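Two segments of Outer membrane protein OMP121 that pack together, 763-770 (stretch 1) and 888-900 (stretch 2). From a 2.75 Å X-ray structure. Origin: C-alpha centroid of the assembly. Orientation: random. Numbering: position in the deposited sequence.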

# COMPACT_ATOMS: atom_id res chain seq x y z
N VAL B 763 -22.60 30.68 4.91
CA VAL B 763 -23.76 30.68 5.78
C VAL B 763 -23.86 29.36 6.52
O VAL B 763 -23.65 28.29 5.94
N PHE B 764 -24.17 29.42 7.81
CA PHE B 764 -24.34 28.23 8.63
C PHE B 764 -25.81 27.90 8.81
O PHE B 764 -26.63 28.80 9.01
N LYS B 765 -26.13 26.61 8.75
CA LYS B 765 -27.42 26.08 9.17
C LYS B 765 -27.18 25.05 10.26
O LYS B 765 -26.21 24.30 10.22
N ALA B 766 -28.06 25.01 11.25
CA ALA B 766 -27.90 24.09 12.36
C ALA B 766 -29.25 23.86 13.00
O ALA B 766 -30.18 24.64 12.83
N GLN B 767 -29.37 22.76 13.75
CA GLN B 767 -30.66 22.39 14.31
C GLN B 767 -31.00 23.29 15.50
O GLN B 767 -30.24 23.40 16.45
N VAL B 768 -32.16 23.94 15.41
CA VAL B 768 -32.72 24.75 16.47
C VAL B 768 -33.98 24.06 16.95
O VAL B 768 -34.51 23.18 16.28
N ALA B 769 -34.45 24.45 18.13
CA ALA B 769 -35.65 23.83 18.64
C ALA B 769 -36.90 24.49 18.09
O ALA B 769 -36.87 25.63 17.61
N GLU B 770 -38.00 23.75 18.13
CA GLU B 770 -39.28 24.25 17.65
C GLU B 770 -39.85 25.28 18.63
O GLU B 770 -39.66 25.19 19.85
N GLY B 888 -25.87 17.62 26.33
CA GLY B 888 -25.21 17.02 25.20
C GLY B 888 -25.81 17.48 23.89
O GLY B 888 -25.10 17.73 22.92
N ASP B 889 -27.14 17.60 23.85
CA ASP B 889 -27.79 18.01 22.62
C ASP B 889 -27.66 19.49 22.39
O ASP B 889 -27.89 19.96 21.26
N GLY B 890 -27.30 20.25 23.42
CA GLY B 890 -27.03 21.66 23.28
C GLY B 890 -28.10 22.51 23.92
O GLY B 890 -28.37 23.62 23.44
N GLY B 891 -28.72 22.01 24.97
CA GLY B 891 -29.73 22.75 25.69
C GLY B 891 -30.83 23.28 24.80
O GLY B 891 -31.08 22.72 23.74
N SER B 892 -31.46 24.39 25.20
CA SER B 892 -32.52 24.93 24.37
C SER B 892 -32.03 25.30 22.98
O SER B 892 -32.85 25.55 22.09
N ASP B 893 -30.73 25.32 22.77
CA ASP B 893 -30.21 25.74 21.49
C ASP B 893 -30.00 24.59 20.53
O ASP B 893 -29.86 24.83 19.33
N MET B 894 -29.97 23.36 21.03
CA MET B 894 -29.77 22.13 20.24
C MET B 894 -28.43 22.23 19.51
O MET B 894 -27.43 22.66 20.10
N GLY B 895 -28.36 21.84 18.25
CA GLY B 895 -27.09 21.84 17.56
C GLY B 895 -26.48 23.22 17.43
O GLY B 895 -25.26 23.38 17.53
N SER B 896 -27.31 24.23 17.20
CA SER B 896 -26.79 25.58 17.02
C SER B 896 -26.00 26.06 18.23
O SER B 896 -25.19 26.97 18.09
N CYS B 897 -26.20 25.44 19.40
CA CYS B 897 -25.41 25.79 20.57
C CYS B 897 -23.93 25.75 20.29
O CYS B 897 -23.16 26.47 20.92
N PHE B 898 -23.51 24.93 19.34
CA PHE B 898 -22.10 24.67 19.14
C PHE B 898 -21.52 25.46 18.00
O PHE B 898 -20.34 25.30 17.70
N LEU B 899 -22.30 26.33 17.38
CA LEU B 899 -21.74 27.45 16.65
C LEU B 899 -21.36 28.53 17.66
O LEU B 899 -22.20 28.97 18.45
N VAL B 900 -20.09 28.93 17.63
CA VAL B 900 -19.50 29.79 18.65
C VAL B 900 -19.03 31.10 18.03
O VAL B 900 -18.56 31.12 16.88

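A single backbone carbonyl forms the polar centre of this contact: Gln767 O points into the turn of 3-10 segment in stretch 2 and accepts a hydrogen bond from Ser896 N (Ser896 N to Gln767 O 3.1 Å, N-H...O angle 161°). Gly895 N lies 3.0 Å from the same Gln767 O. Gln767 O also sits 3.2 Å from Asp893 O, but both are acceptors and no bond links them. Asp893 O is instead engaged by the Ser896 hydroxyl, in a very short hydrogen bond from Ser896 OG (2.5 Å); chi1 of Ser896 is p, which turns OG back along its own stretch.

Around this centre the packing is apolar. Phe764 (chi1 m) and Leu899 (chi1 m, chi2 t) both direct CA-to-CB toward the other stretch. Leu899 CD2 lies over one face of the Phe764 ring, 3.7 Å from the ring centroid and 28° off the normal, a CH-pi contact whose nearest pair is Phe764 CD1 to Leu899 CD2 at 3.3 Å. The other methyl, Leu899 CD1, reaches Ala766 CB at 4.0 Å. Ala766 also points toward stretch 2, and its CB lies 3.8 Å from Ser896 CA.

Beyond the carbonyl, Met894 (chi1 m, chi2 -148°) points toward stretch 1: its CB approaches Gln767 O to 3.3 Å, while its SD lies 3.8 Å from Ala769 CB. Ala769 CB is also 3.8 Å from Ser892 O. Gln767 leaves its backbone sideways with chi1 p, yet its end comes nearer and covers Gly895. An ideal CB on Gly895 would stand 2.7 Å from Gln767 CG, a clash, so the bare glycine gives this side chain its room. Lys765, Val768 and Glu770 point away.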

# COMPACT_ATOMS: atom_id res chain seq x y z
CB VAL B 763 -25.03 30.93 4.95
CG1 VAL B 763 -26.24 30.83 5.83
CG2 VAL B 763 -24.95 32.28 4.33
CB PHE B 764 -23.74 28.40 10.01
CG PHE B 764 -22.28 28.17 10.07
CD1 PHE B 764 -21.78 26.91 10.34
CD2 PHE B 764 -21.40 29.21 9.91
CE1 PHE B 764 -20.45 26.70 10.42
CE2 PHE B 764 -20.08 29.01 10.00
CZ PHE B 764 -19.59 27.75 10.26
CB LYS B 765 -28.16 25.45 8.01
CG LYS B 765 -28.63 26.41 6.96
CD LYS B 765 -29.43 25.70 5.91
CE LYS B 765 -29.97 26.64 4.88
NZ LYS B 765 -30.79 25.91 3.88
CB ALA B 766 -26.89 24.63 13.37
CB GLN B 767 -30.71 20.91 14.71
CG GLN B 767 -29.77 20.45 15.78
CD GLN B 767 -30.34 19.34 16.62
OE1 GLN B 767 -31.38 18.80 16.31
NE2 GLN B 767 -29.67 19.00 17.70
CB VAL B 768 -33.02 26.19 15.99
CG1 VAL B 768 -34.15 26.17 15.01
CG2 VAL B 768 -33.30 27.13 17.17
CB ALA B 769 -35.68 23.86 20.16
CB GLU B 770 -40.25 23.09 17.47
CG GLU B 770 -41.58 23.47 16.86
CD GLU B 770 -42.58 22.34 16.79
OE1 GLU B 770 -42.38 21.32 17.47
OE2 GLU B 770 -43.56 22.47 16.04
CB ASP B 889 -29.27 17.62 22.63
CG ASP B 889 -29.50 16.15 22.82
OD1 ASP B 889 -28.60 15.34 22.52
OD2 ASP B 889 -30.60 15.79 23.25
CB SER B 892 -33.12 26.14 25.05
OG SER B 892 -33.55 25.79 26.35
CB ASP B 893 -28.87 26.45 21.70
CG ASP B 893 -29.03 27.90 21.99
OD1 ASP B 893 -29.99 28.52 21.49
OD2 ASP B 893 -28.16 28.42 22.72
CB MET B 894 -30.96 21.87 19.32
CG MET B 894 -32.28 21.89 20.05
SD MET B 894 -33.53 20.81 19.37
CE MET B 894 -33.38 19.44 20.47
CB SER B 896 -27.94 26.52 16.76
OG SER B 896 -28.79 26.50 17.88
CB CYS B 897 -25.74 24.85 21.72
SG CYS B 897 -24.68 24.98 23.14
CB PHE B 898 -21.88 23.18 18.94
CG PHE B 898 -22.41 22.35 20.07
CD1 PHE B 898 -21.90 22.49 21.34
CD2 PHE B 898 -23.42 21.45 19.86
CE1 PHE B 898 -22.38 21.75 22.37
CE2 PHE B 898 -23.90 20.69 20.88
CZ PHE B 898 -23.38 20.84 22.15
CB LEU B 899 -22.73 27.97 15.63
CG LEU B 899 -22.94 27.00 14.48
CD1 LEU B 899 -24.09 27.44 13.65
CD2 LEU B 899 -21.70 26.94 13.65
CB VAL B 900 -18.34 29.05 19.34
CG1 VAL B 900 -17.49 30.00 20.13
CG2 VAL B 900 -18.91 27.98 20.22